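Local coordinates for protein 3,4-dihydroxybenzoate decarboxylase (PDB 5NY5) that probably catalyses the reversible decarboxylation of 3,4-dihydroxybenzoate to catechol as a UbiD-family enzyme dependent on prenylated FMN and a metal ion, at residues 20-26 / 56-62; 113-117 / 258-264; 212-216 / 237-241. All blocks are in the same frame, centred on the assembly; numbering follows the deposited sequence.

Interaction 1. Residues 20-26 / 56-62; sequences GHYIETD and PAMMFNS
Strands 22-25 and 57-60 run parallel, their axes 4.8 Å apart at closest approach and their N-to-C directions 21° apart (signed crossing angle -21°), paired Tyr22 with Ala57, Ile23 with Met58, Glu24 with Met59 and Thr25 with Phe60. Five backbone hydrogen bonds set this register: Ala57 N to His21 O (2.8 Å), Ile23 N to Ala57 O, Met59 N to Ile23 O, Thr25 N to Met59 O and Asn61 N to Thr25 O (each 3.1 Å). Short CA-H...O contacts, both 3.4 Å, join Tyr22 CA to Ala57 O and Glu24 CA to Met59 O. On the face of Tyr22, Glu24 and Met59, the t rotamer of Tyr22 carries its OH to within 3.2 Å of Met59 CB and lets it donate to Glu24 OE2 (2.8 Å); Glu24 OE1 accepts from Asn61 ND2 (2.9 Å). Met59 is a selenomethionine, as is Met58. Helix 8-16 covers Tyr22 and Met59. On the other face Ile23, in the p rotamer, meets Met58 (CG1 to CG 3.8 Å) and Pro56 (CG2 to CG 3.9 Å), while Thr25 CG2 lies 3.6 Å from Phe60 CD1. Helix 34-42 packs on Met58 and Phe60, and Trp486 of a second subunit reaches Thr25 and Met58. Adjacent parallel strands linked through helix 34-42 are the hallmark of a beta-alpha-beta unit, here in the UbiD N-terminal domain.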
ATOM      1  N   GLY A  20      12.952 -45.161  22.997  1.00 56.49           N
ATOM      2  CA  GLY A  20      13.034 -43.746  22.696  1.00 55.36           C
ATOM      3  C   GLY A  20      11.787 -42.964  23.035  1.00 54.06           C
ATOM      4  O   GLY A  20      11.838 -41.728  23.042  1.00 53.16           O
ATOM      5  N   HIS A  21      10.674 -43.635  23.323  1.00 54.08           N
ATOM      6  CA  HIS A  21       9.413 -42.963  23.584  1.00 53.05           C
ATOM      7  C   HIS A  21       9.001 -42.963  25.047  1.00 52.57           C
ATOM      8  O   HIS A  21       8.015 -42.306  25.389  1.00 51.78           O
ATOM      9  CB  HIS A  21       8.292 -43.597  22.748  1.00 53.53           C
ATOM     10  CG  HIS A  21       8.307 -43.182  21.311  1.00 53.76           C
ATOM     11  ND1 HIS A  21       7.817 -41.967  20.884  1.00 52.90           N
ATOM     12  CD2 HIS A  21       8.756 -43.816  20.203  1.00 54.93           C
ATOM     13  CE1 HIS A  21       7.961 -41.872  19.575  1.00 53.50           C
ATOM     14  NE2 HIS A  21       8.529 -42.980  19.137  1.00 54.74           N
ATOM     15  N   TYR A  22       9.722 -43.663  25.917  1.00 53.18           N
ATOM     16  CA  TYR A  22       9.349 -43.727  27.323  1.00 52.95           C
ATOM     17  C   TYR A  22      10.580 -44.018  28.164  1.00 53.55           C
ATOM     18  O   TYR A  22      11.363 -44.912  27.833  1.00 54.61           O
ATOM     19  CB  TYR A  22       8.281 -44.800  27.565  1.00 53.53           C
ATOM     20  CG  TYR A  22       7.877 -44.950  29.014  1.00 53.52           C
ATOM     21  CD1 TYR A  22       6.896 -44.140  29.569  1.00 52.67           C
ATOM     22  CD2 TYR A  22       8.474 -45.905  29.828  1.00 54.54           C
ATOM     23  CE1 TYR A  22       6.525 -44.274  30.892  1.00 52.84           C
ATOM     24  CE2 TYR A  22       8.108 -46.046  31.149  1.00 54.71           C
ATOM     25  CZ  TYR A  22       7.133 -45.229  31.676  1.00 53.86           C
ATOM     26  OH  TYR A  22       6.767 -45.370  32.994  1.00 59.49           O
ATOM     27  N   ILE A  23      10.742 -43.259  29.248  1.00 53.04           N
ATOM     28  CA  ILE A  23      11.795 -43.487  30.228  1.00 53.71           C
ATOM     29  C   ILE A  23      11.202 -43.313  31.618  1.00 53.55           C
ATOM     30  O   ILE A  23      10.125 -42.743  31.795  1.00 52.80           O
ATOM     31  CB  ILE A  23      13.001 -42.534  30.057  1.00 53.53           C
ATOM     32  CG1 ILE A  23      12.596 -41.098  30.386  1.00 52.47           C
ATOM     33  CG2 ILE A  23      13.582 -42.631  28.655  1.00 53.79           C
ATOM     34  CD1 ILE A  23      13.764 -40.145  30.469  1.00 52.50           C
ATOM     35  N   GLU A  24      11.925 -43.821  32.610  1.00 54.45           N
ATOM     36  CA  GLU A  24      11.605 -43.599  34.009  1.00 54.57           C
ATOM     37  C   GLU A  24      12.850 -43.094  34.720  1.00 55.03           C
ATOM     38  O   GLU A  24      13.973 -43.254  34.237  1.00 55.51           O
ATOM     39  CB  GLU A  24      11.100 -44.872  34.698  1.00 55.58           C
ATOM     40  CG  GLU A  24       9.805 -45.422  34.147  1.00 59.68           C
ATOM     41  CD  GLU A  24       9.327 -46.646  34.905  1.00 61.09           C
ATOM     42  OE1 GLU A  24      10.044 -47.090  35.826  1.00 57.56           O
ATOM     43  OE2 GLU A  24       8.236 -47.163  34.584  1.00 59.64           O
ATOM     44  N   THR A  25      12.640 -42.480  35.879  1.00 55.02           N
ATOM     45  CA  THR A  25      13.744 -42.054  36.723  1.00 55.72           C
ATOM     46  C   THR A  25      13.375 -42.272  38.181  1.00 56.49           C
ATOM     47  O   THR A  25      12.233 -42.038  38.583  1.00 56.08           O
ATOM     48  CB  THR A  25      14.110 -40.582  36.494  1.00 54.98           C
ATOM     49  OG1 THR A  25      15.118 -40.191  37.435  1.00 55.87           O
ATOM     50  CG2 THR A  25      12.894 -39.689  36.661  1.00 54.06           C
ATOM     51  N   ASP A  26      14.343 -42.742  38.959  1.00 57.78           N
ATOM     52  CA  ASP A  26      14.187 -42.865  40.398  1.00 58.78           C
ATOM     53  C   ASP A  26      14.863 -41.730  41.147  1.00 59.08           C
ATOM     54  O   ASP A  26      14.840 -41.716  42.381  1.00 60.10           O
ATOM     55  CB  ASP A  26      14.737 -44.209  40.878  1.00 61.18           C
ATOM     56  CG  ASP A  26      14.110 -45.382  40.156  1.00 71.96           C
ATOM     57  OD1 ASP A  26      12.904 -45.630  40.360  1.00 60.06           O
ATOM     58  OD2 ASP A  26      14.824 -46.059  39.387  1.00 76.61           O
ATOM     59  N   PRO A  56      11.170 -38.623  24.813  1.00 50.65           N
ATOM     60  CA  PRO A  56      10.336 -39.651  25.431  1.00 50.78           C
ATOM     61  C   PRO A  56       9.338 -39.039  26.393  1.00 51.40           C
ATOM     62  O   PRO A  56       9.558 -37.972  26.969  1.00 49.62           O
ATOM     63  CB  PRO A  56      11.356 -40.519  26.176  1.00 51.53           C
ATOM     64  CG  PRO A  56      12.407 -39.547  26.571  1.00 51.38           C
ATOM     65  CD  PRO A  56      12.501 -38.547  25.439  1.00 51.05           C
ATOM     66  N   ALA A  57       8.215 -39.726  26.550  1.00 50.09           N
ATOM     67  CA  ALA A  57       7.377 -39.459  27.703  1.00 49.73           C
ATOM     68  C   ALA A  57       8.123 -39.903  28.953  1.00 50.15           C
ATOM     69  O   ALA A  57       8.972 -40.795  28.907  1.00 50.84           O
ATOM     70  CB  ALA A  57       6.040 -40.180  27.577  1.00 49.89           C
HETATM   71  N   MSE A  58       7.820 -39.265  30.074  1.00 49.89           N
HETATM   72  CA  MSE A  58       8.645 -39.469  31.253  1.00 50.39           C
HETATM   73  C   MSE A  58       7.850 -39.757  32.514  1.00 50.64           C
HETATM   74  O   MSE A  58       6.874 -39.079  32.819  1.00 50.25           O
HETATM   75  CB  MSE A  58       9.534 -38.250  31.475  1.00 50.18           C
HETATM   76  CG  MSE A  58      10.670 -38.478  32.443  1.00 56.84           C
HETATM   77 SE   MSE A  58      12.029 -37.106  32.243  1.00 55.66          SE
HETATM   78  CE  MSE A  58      13.296 -37.738  33.580  1.00 52.09           C
HETATM   79  N   MSE A  59       8.292 -40.776  33.244  1.00 51.47           N
HETATM   80  CA  MSE A  59       7.700 -41.134  34.522  1.00 51.98           C
HETATM   81  C   MSE A  59       8.661 -40.816  35.656  1.00 52.53           C
HETATM   82  O   MSE A  59       9.782 -41.318  35.690  1.00 53.14           O
HETATM   83  CB  MSE A  59       7.333 -42.618  34.550  1.00 52.77           C
HETATM   84  CG  MSE A  59       6.722 -43.078  35.860  1.00 53.50           C
HETATM   85 SE   MSE A  59       4.840 -42.608  36.016  1.00 53.02          SE
HETATM   86  CE  MSE A  59       4.148 -43.805  34.647  1.00 53.18           C
ATOM     87  N   PHE A  60       8.222 -39.979  36.586  1.00 52.50           N
ATOM     88  CA  PHE A  60       9.014 -39.627  37.759  1.00 53.23           C
ATOM     89  C   PHE A  60       8.509 -40.473  38.922  1.00 54.19           C
ATOM     90  O   PHE A  60       7.467 -40.179  39.511  1.00 54.23           O
ATOM     91  CB  PHE A  60       8.912 -38.134  38.052  1.00 52.86           C
ATOM     92  CG  PHE A  60       9.567 -37.269  37.012  1.00 52.17           C
ATOM     93  CD1 PHE A  60      10.832 -36.745  37.225  1.00 52.59           C
ATOM     94  CD2 PHE A  60       8.923 -36.986  35.817  1.00 51.26           C
ATOM     95  CE1 PHE A  60      11.439 -35.949  36.272  1.00 52.11           C
ATOM     96  CE2 PHE A  60       9.527 -36.189  34.858  1.00 50.78           C
ATOM     97  CZ  PHE A  60      10.785 -35.670  35.088  1.00 51.20           C
ATOM     98  N   ASN A  61       9.253 -41.535  39.245  1.00 55.13           N
ATOM     99  CA  ASN A  61       8.839 -42.482  40.274  1.00 56.26           C
ATOM    100  C   ASN A  61       9.132 -41.996  41.686  1.00 57.18           C
ATOM    101  O   ASN A  61       8.528 -42.505  42.637  1.00 58.09           O
ATOM    102  CB  ASN A  61       9.525 -43.833  40.054  1.00 57.15           C
ATOM    103  CG  ASN A  61       8.935 -44.605  38.892  1.00 56.73           C
ATOM    104  OD1 ASN A  61       7.729 -44.557  38.649  1.00 56.22           O
ATOM    105  ND2 ASN A  61       9.782 -45.326  38.168  1.00 57.11           N
ATOM    106  N   SER A  62      10.039 -41.039  41.849  1.00 57.13           N
ATOM    107  CA  SER A  62      10.427 -40.530  43.159  1.00 58.21           C
ATOM    108  C   SER A  62      10.030 -39.064  43.248  1.00 57.63           C
ATOM    109  O   SER A  62      10.686 -38.199  42.657  1.00 57.05           O
ATOM    110  CB  SER A  62      11.926 -40.710  43.393  1.00 59.09           C
ATOM    111  OG  SER A  62      12.319 -40.137  44.625  1.00 60.25           O
TER

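Interaction 2. Residues 113-117 / 258-264; sequences SQAPC and IARAEII
Cys117 fills the junction between the loop 113-117, which turns into a 3-10 segment at Pro116, and the type I beta turn Ile258 to Ala261. Its p rotamer (chi1 75°) places SG 3.3 Å from Ile258 O, while CB lies 3.4 Å from Ala261 O, 4.3 Å from Ala261 CB and 3.9 Å from Ile264 CG1. The backbone fixes this position: Cys117 N donates to Ala259 O (3.0 Å), with Ala115 CA 4.4 Å from Ala259 CA and Cys117 CA 5.1 Å from Ala261 CA. The turn closes with Ala261 N to Ile258 O (3.3 Å) and leads from strand 256-258 into strand 263-269, the latter a member of the antiparallel sheet in the Rift-related, FMN-binding-clan domain; Glu262 and Ile263, both opposite Met210, make a classic beta bulge where the second strand starts. Pro116 CD lies 3.3 Å from Ala259 O. Arg260 leaves CA away from the loop, but chi1 to chi3 all in m fold it back until NH1 is 3.3 Å from Pro116 CG; its NH2 forms a salt bridge with Asp7. Ala115 CB and Ala259 CB touch at 4.2 Å, and Val248 of strand 246-249 packs against Ala115 and Cys117.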
ATOM      1  N   SER A 113     -17.216 -53.568  39.753  1.00 81.53           N
ATOM      2  CA  SER A 113     -16.389 -54.762  39.628  1.00 79.52           C
ATOM      3  C   SER A 113     -15.338 -54.598  38.536  1.00 78.88           C
ATOM      4  O   SER A 113     -14.228 -55.126  38.651  1.00 83.40           O
ATOM      5  CB  SER A 113     -17.279 -55.973  39.347  1.00 80.49           C
ATOM      6  OG  SER A 113     -16.519 -57.129  39.050  1.00 82.65           O
ATOM      7  N   GLN A 114     -15.662 -53.854  37.479  1.00 73.57           N
ATOM      8  CA  GLN A 114     -14.799 -53.694  36.313  1.00 74.33           C
ATOM      9  C   GLN A 114     -14.231 -52.283  36.212  1.00 68.46           C
ATOM     10  O   GLN A 114     -13.876 -51.823  35.126  1.00 67.27           O
ATOM     11  CB  GLN A 114     -15.557 -54.041  35.035  1.00 79.05           C
ATOM     12  CG  GLN A 114     -15.767 -55.524  34.772  1.00 83.74           C
ATOM     13  CD  GLN A 114     -16.522 -55.752  33.476  1.00 88.46           C
ATOM     14  OE1 GLN A 114     -17.737 -55.567  33.416  1.00 91.51           O
ATOM     15  NE2 GLN A 114     -15.801 -56.128  32.425  1.00 88.20           N
ATOM     16  N   ALA A 115     -14.132 -51.590  37.344  1.00 68.02           N
ATOM     17  CA  ALA A 115     -13.694 -50.198  37.408  1.00 66.18           C
ATOM     18  C   ALA A 115     -12.395 -50.123  38.203  1.00 65.54           C
ATOM     19  O   ALA A 115     -12.405 -49.818  39.406  1.00 65.89           O
ATOM     20  CB  ALA A 115     -14.763 -49.306  38.036  1.00 66.41           C
ATOM     21  N   PRO A 116     -11.253 -50.383  37.565  1.00 64.74           N
ATOM     22  CA  PRO A 116      -9.969 -50.233  38.267  1.00 64.14           C
ATOM     23  C   PRO A 116      -9.779 -48.860  38.876  1.00 62.96           C
ATOM     24  O   PRO A 116      -9.073 -48.728  39.882  1.00 63.05           O
ATOM     25  CB  PRO A 116      -8.938 -50.506  37.166  1.00 63.33           C
ATOM     26  CG  PRO A 116      -9.663 -51.327  36.167  1.00 64.24           C
ATOM     27  CD  PRO A 116     -11.076 -50.853  36.182  1.00 64.55           C
ATOM     28  N   CYS A 117     -10.403 -47.830  38.298  1.00 63.11           N
ATOM     29  CA  CYS A 117     -10.269 -46.486  38.842  1.00 61.15           C
ATOM     30  C   CYS A 117     -10.737 -46.414  40.288  1.00 62.30           C
ATOM     31  O   CYS A 117     -10.224 -45.602  41.060  1.00 61.92           O
ATOM     32  CB  CYS A 117     -11.044 -45.489  37.980  1.00 60.38           C
ATOM     33  SG  CYS A 117     -12.838 -45.541  38.171  1.00 61.77           S
ATOM     34  N   ILE A 258     -14.638 -42.391  34.113  1.00 67.08           N
ATOM     35  CA  ILE A 258     -13.916 -43.325  33.255  1.00 66.07           C
ATOM     36  C   ILE A 258     -13.474 -44.515  34.096  1.00 66.65           C
ATOM     37  O   ILE A 258     -12.703 -44.367  35.051  1.00 66.47           O
ATOM     38  CB  ILE A 258     -12.720 -42.642  32.583  1.00 64.15           C
ATOM     39  CG1 ILE A 258     -13.193 -41.487  31.700  1.00 63.68           C
ATOM     40  CG2 ILE A 258     -11.923 -43.646  31.764  1.00 63.27           C
ATOM     41  CD1 ILE A 258     -14.091 -41.913  30.565  1.00 64.10           C
ATOM     42  N   ALA A 259     -13.963 -45.706  33.740  1.00 67.46           N
ATOM     43  CA  ALA A 259     -13.708 -46.888  34.555  1.00 68.32           C
ATOM     44  C   ALA A 259     -12.231 -47.262  34.557  1.00 67.06           C
ATOM     45  O   ALA A 259     -11.693 -47.675  35.590  1.00 67.49           O
ATOM     46  CB  ALA A 259     -14.557 -48.057  34.062  1.00 69.53           C
ATOM     47  N   ARG A 260     -11.560 -47.123  33.416  1.00 65.62           N
ATOM     48  CA  ARG A 260     -10.162 -47.507  33.279  1.00 64.52           C
ATOM     49  C   ARG A 260      -9.199 -46.388  33.651  1.00 63.35           C
ATOM     50  O   ARG A 260      -7.993 -46.526  33.426  1.00 62.35           O
ATOM     51  CB  ARG A 260      -9.883 -47.971  31.848  1.00 63.70           C
ATOM     52  CG  ARG A 260     -10.757 -49.123  31.388  1.00 64.91           C
ATOM     53  CD  ARG A 260     -10.393 -50.407  32.096  1.00 65.84           C
ATOM     54  NE  ARG A 260      -9.152 -50.973  31.581  1.00 64.95           N
ATOM     55  CZ  ARG A 260      -8.541 -52.026  32.109  1.00 65.55           C
ATOM     56  NH1 ARG A 260      -9.055 -52.626  33.172  1.00 67.00           N
ATOM     57  NH2 ARG A 260      -7.415 -52.478  31.576  1.00 66.05           N
ATOM     58  N   ALA A 261      -9.696 -45.293  34.215  1.00 63.58           N
ATOM     59  CA  ALA A 261      -8.848 -44.151  34.505  1.00 62.58           C
ATOM     60  C   ALA A 261      -7.901 -44.451  35.664  1.00 62.81           C
ATOM     61  O   ALA A 261      -8.077 -45.409  36.418  1.00 63.93           O
ATOM     62  CB  ALA A 261      -9.696 -42.925  34.831  1.00 63.01           C
ATOM     63  N   GLU A 262      -6.879 -43.605  35.796  1.00 61.82           N
ATOM     64  CA  GLU A 262      -5.933 -43.739  36.897  1.00 62.09           C
ATOM     65  C   GLU A 262      -6.446 -43.053  38.155  1.00 63.18           C
ATOM     66  O   GLU A 262      -6.453 -43.650  39.236  1.00 65.31           O
ATOM     67  CB  GLU A 262      -4.571 -43.171  36.494  1.00 60.73           C
ATOM     68  CG  GLU A 262      -3.785 -44.049  35.536  1.00 59.93           C
ATOM     69  CD  GLU A 262      -3.124 -45.225  36.228  1.00 60.64           C
ATOM     70  OE1 GLU A 262      -2.732 -45.080  37.404  1.00 61.29           O
ATOM     71  OE2 GLU A 262      -3.000 -46.295  35.599  1.00 60.65           O
ATOM     72  N   ILE A 263      -6.875 -41.797  38.037  1.00 62.95           N
ATOM     73  CA  ILE A 263      -7.353 -41.013  39.169  1.00 64.03           C
ATOM     74  C   ILE A 263      -8.664 -40.343  38.784  1.00 64.52           C
ATOM     75  O   ILE A 263      -8.828 -39.885  37.647  1.00 63.57           O
ATOM     76  CB  ILE A 263      -6.319 -39.957  39.614  1.00 63.45           C
ATOM     77  CG1 ILE A 263      -4.963 -40.611  39.880  1.00 62.99           C
ATOM     78  CG2 ILE A 263      -6.796 -39.224  40.857  1.00 64.79           C
ATOM     79  CD1 ILE A 263      -3.925 -39.657  40.407  1.00 62.67           C
ATOM     80  N   ILE A 264      -9.597 -40.288  39.732  1.00 66.11           N
ATOM     81  CA  ILE A 264     -10.879 -39.619  39.554  1.00 66.92           C
ATOM     82  C   ILE A 264     -11.057 -38.618  40.684  1.00 67.96           C
ATOM     83  O   ILE A 264     -10.792 -38.931  41.849  1.00 68.90           O
ATOM     84  CB  ILE A 264     -12.055 -40.618  39.541  1.00 68.22           C
ATOM     85  CG1 ILE A 264     -11.822 -41.715  38.507  1.00 67.38           C
ATOM     86  CG2 ILE A 264     -13.365 -39.893  39.264  1.00 69.12           C
ATOM     87  CD1 ILE A 264     -11.795 -41.208  37.098  1.00 66.04           C
TER

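Interaction 3. Residues 212-216 / 237-241; sequences LDPAI and AGALR
Ala215 CB packs against Ala237 CB (4.0 Å) and Leu240 CD1 (4.1 Å) of helix 234-241, and also comes within 3.6 Å of Arg241 NE. The nearest CA pair, Ala215 and Ala237, is only 4.8 Å apart, a closeness that two methyl side chains permit. Ala237 CB further reaches Ala215 O and Ile216 CG1, both at 3.6 Å. Residues 214-216 form the first turn of helix 214-219, with Ile216 N bonded to Asp213 O (2.8 Å), and 237-241 belong to helix 234-241, where Arg241 N bonds to Ala237 O (3.0 Å). Asp213 is the N-cap of helix 214-219; its t rotamer turns OD1 back to accept from Ala215 N (3.1 Å). The same carboxylate forms a two-pronged salt bridge with Arg241, NH2 to OD1 at 2.7 Å and NE to OD2 at 2.9 Å, OD1 lying at the edge of the guanidinium near its plane. Arg241 reaches it with chi1 and chi2 in m and chi3 in t, while NH1 bonds to Leu85 O. The contact lies near residues that bind prenylated FMN, a cofactor absent from this chain: the side chains of Ile216 and Leu240 are each about 7 Å from those of Ile169 and Phe222, respectively.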
ATOM      1  N   LEU A 212      -5.431 -41.587  31.265  1.00 56.96           N
ATOM      2  CA  LEU A 212      -6.342 -42.255  30.350  1.00 57.31           C
ATOM      3  C   LEU A 212      -5.584 -42.841  29.171  1.00 56.44           C
ATOM      4  O   LEU A 212      -4.408 -42.550  28.944  1.00 55.61           O
ATOM      5  CB  LEU A 212      -7.409 -41.284  29.830  1.00 58.11           C
ATOM      6  CG  LEU A 212      -8.000 -40.327  30.859  1.00 59.00           C
ATOM      7  CD1 LEU A 212      -8.826 -39.260  30.167  1.00 59.76           C
ATOM      8  CD2 LEU A 212      -8.837 -41.093  31.864  1.00 59.95           C
ATOM      9  N   ASP A 213      -6.287 -43.688  28.430  1.00 56.79           N
ATOM     10  CA  ASP A 213      -5.857 -44.066  27.096  1.00 56.30           C
ATOM     11  C   ASP A 213      -5.633 -42.800  26.269  1.00 56.12           C
ATOM     12  O   ASP A 213      -6.518 -41.935  26.221  1.00 56.85           O
ATOM     13  CB  ASP A 213      -6.927 -44.951  26.448  1.00 57.06           C
ATOM     14  CG  ASP A 213      -6.473 -45.588  25.143  1.00 56.70           C
ATOM     15  OD1 ASP A 213      -5.432 -45.188  24.589  1.00 55.94           O
ATOM     16  OD2 ASP A 213      -7.178 -46.498  24.659  1.00 57.33           O
ATOM     17  N   PRO A 214      -4.467 -42.637  25.642  1.00 55.32           N
ATOM     18  CA  PRO A 214      -4.270 -41.476  24.759  1.00 55.35           C
ATOM     19  C   PRO A 214      -5.354 -41.328  23.710  1.00 56.21           C
ATOM     20  O   PRO A 214      -5.646 -40.202  23.289  1.00 56.70           O
ATOM     21  CB  PRO A 214      -2.903 -41.757  24.128  1.00 54.54           C
ATOM     22  CG  PRO A 214      -2.187 -42.545  25.160  1.00 54.01           C
ATOM     23  CD  PRO A 214      -3.223 -43.400  25.835  1.00 54.52           C
ATOM     24  N   ALA A 215      -5.971 -42.433  23.285  1.00 56.55           N
ATOM     25  CA  ALA A 215      -7.083 -42.344  22.346  1.00 57.58           C
ATOM     26  C   ALA A 215      -8.225 -41.516  22.919  1.00 58.56           C
ATOM     27  O   ALA A 215      -8.905 -40.792  22.184  1.00 59.46           O
ATOM     28  CB  ALA A 215      -7.568 -43.744  21.973  1.00 57.91           C
ATOM     29  N   ILE A 216      -8.447 -41.601  24.230  1.00 58.56           N
ATOM     30  CA  ILE A 216      -9.511 -40.817  24.847  1.00 59.63           C
ATOM     31  C   ILE A 216      -9.145 -39.339  24.856  1.00 59.63           C
ATOM     32  O   ILE A 216      -9.932 -38.486  24.431  1.00 60.68           O
ATOM     33  CB  ILE A 216      -9.809 -41.334  26.265  1.00 59.79           C
ATOM     34  CG1 ILE A 216     -10.313 -42.777  26.213  1.00 60.10           C
ATOM     35  CG2 ILE A 216     -10.817 -40.434  26.951  1.00 60.98           C
ATOM     36  CD1 ILE A 216     -10.734 -43.333  27.558  1.00 60.58           C
ATOM     37  N   ALA A 237     -12.526 -42.591  20.716  1.00 58.90           N
ATOM     38  CA  ALA A 237     -11.607 -43.549  21.323  1.00 58.61           C
ATOM     39  C   ALA A 237     -12.101 -44.978  21.148  1.00 59.80           C
ATOM     40  O   ALA A 237     -11.317 -45.879  20.825  1.00 59.51           O
ATOM     41  CB  ALA A 237     -11.416 -43.228  22.804  1.00 58.65           C
ATOM     42  N   GLY A 238     -13.401 -45.205  21.353  1.00 61.26           N
ATOM     43  CA  GLY A 238     -13.953 -46.528  21.122  1.00 62.57           C
ATOM     44  C   GLY A 238     -13.764 -46.993  19.692  1.00 62.42           C
ATOM     45  O   GLY A 238     -13.495 -48.170  19.441  1.00 62.90           O
ATOM     46  N   ALA A 239     -13.896 -46.075  18.734  1.00 61.85           N
ATOM     47  CA  ALA A 239     -13.667 -46.434  17.339  1.00 61.71           C
ATOM     48  C   ALA A 239     -12.186 -46.666  17.065  1.00 63.63           C
ATOM     49  O   ALA A 239     -11.826 -47.552  16.283  1.00 65.79           O
ATOM     50  CB  ALA A 239     -14.218 -45.347  16.421  1.00 61.57           C
ATOM     51  N   LEU A 240     -11.316 -45.881  17.703  1.00 65.24           N
ATOM     52  CA  LEU A 240      -9.882 -46.041  17.496  1.00 57.90           C
ATOM     53  C   LEU A 240      -9.368 -47.361  18.057  1.00 58.39           C
ATOM     54  O   LEU A 240      -8.363 -47.887  17.567  1.00 57.93           O
ATOM     55  CB  LEU A 240      -9.132 -44.869  18.127  1.00 56.61           C
ATOM     56  CG  LEU A 240      -9.202 -43.543  17.372  1.00 55.85           C
ATOM     57  CD1 LEU A 240      -8.974 -42.382  18.319  1.00 55.17           C
ATOM     58  CD2 LEU A 240      -8.179 -43.522  16.249  1.00 54.94           C
ATOM     59  N   ARG A 241     -10.034 -47.911  19.074  1.00 63.92           N
ATOM     60  CA  ARG A 241      -9.638 -49.186  19.653  1.00 60.09           C
ATOM     61  C   ARG A 241     -10.542 -50.342  19.255  1.00 61.70           C
ATOM     62  O   ARG A 241     -10.241 -51.486  19.613  1.00 62.42           O
ATOM     63  CB  ARG A 241      -9.604 -49.099  21.186  1.00 60.24           C
ATOM     64  CG  ARG A 241      -8.721 -47.998  21.750  1.00 58.86           C
ATOM     65  CD  ARG A 241      -7.293 -48.102  21.249  1.00 57.77           C
ATOM     66  NE  ARG A 241      -6.412 -47.170  21.945  1.00 56.68           N
ATOM     67  CZ  ARG A 241      -5.165 -46.900  21.575  1.00 55.63           C
ATOM     68  NH1 ARG A 241      -4.647 -47.489  20.506  1.00 55.51           N
ATOM     69  NH2 ARG A 241      -4.437 -46.040  22.270  1.00 54.82           N
TER

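How the interactions relate
From the N terminus, interaction 1 comes first: it closes the short connection through helix 34-42 and is complete before either of the others begins. Interaction 2 then spans 140 intervening residues, bringing the loop after strand 108-110 to the turn ahead of strand 263-269. Interaction 3 falls wholly within that span, closing a loop of 20 residues between its segments and joining helix 214-219 to helix 234-241. Interactions 2 and 3 share the Rift-related range and touch where Leu212 CD2 meets Ala261 CB (3.6 Å) and Ile258 CG2 (4.0 Å), so the turn leading into strand 263-269 packs on the lead-in to the capped helix. Interaction 1 stands apart in the N-terminal range, its nearest atoms about 8 Å from interaction 2 and about 9 Å from interaction 3.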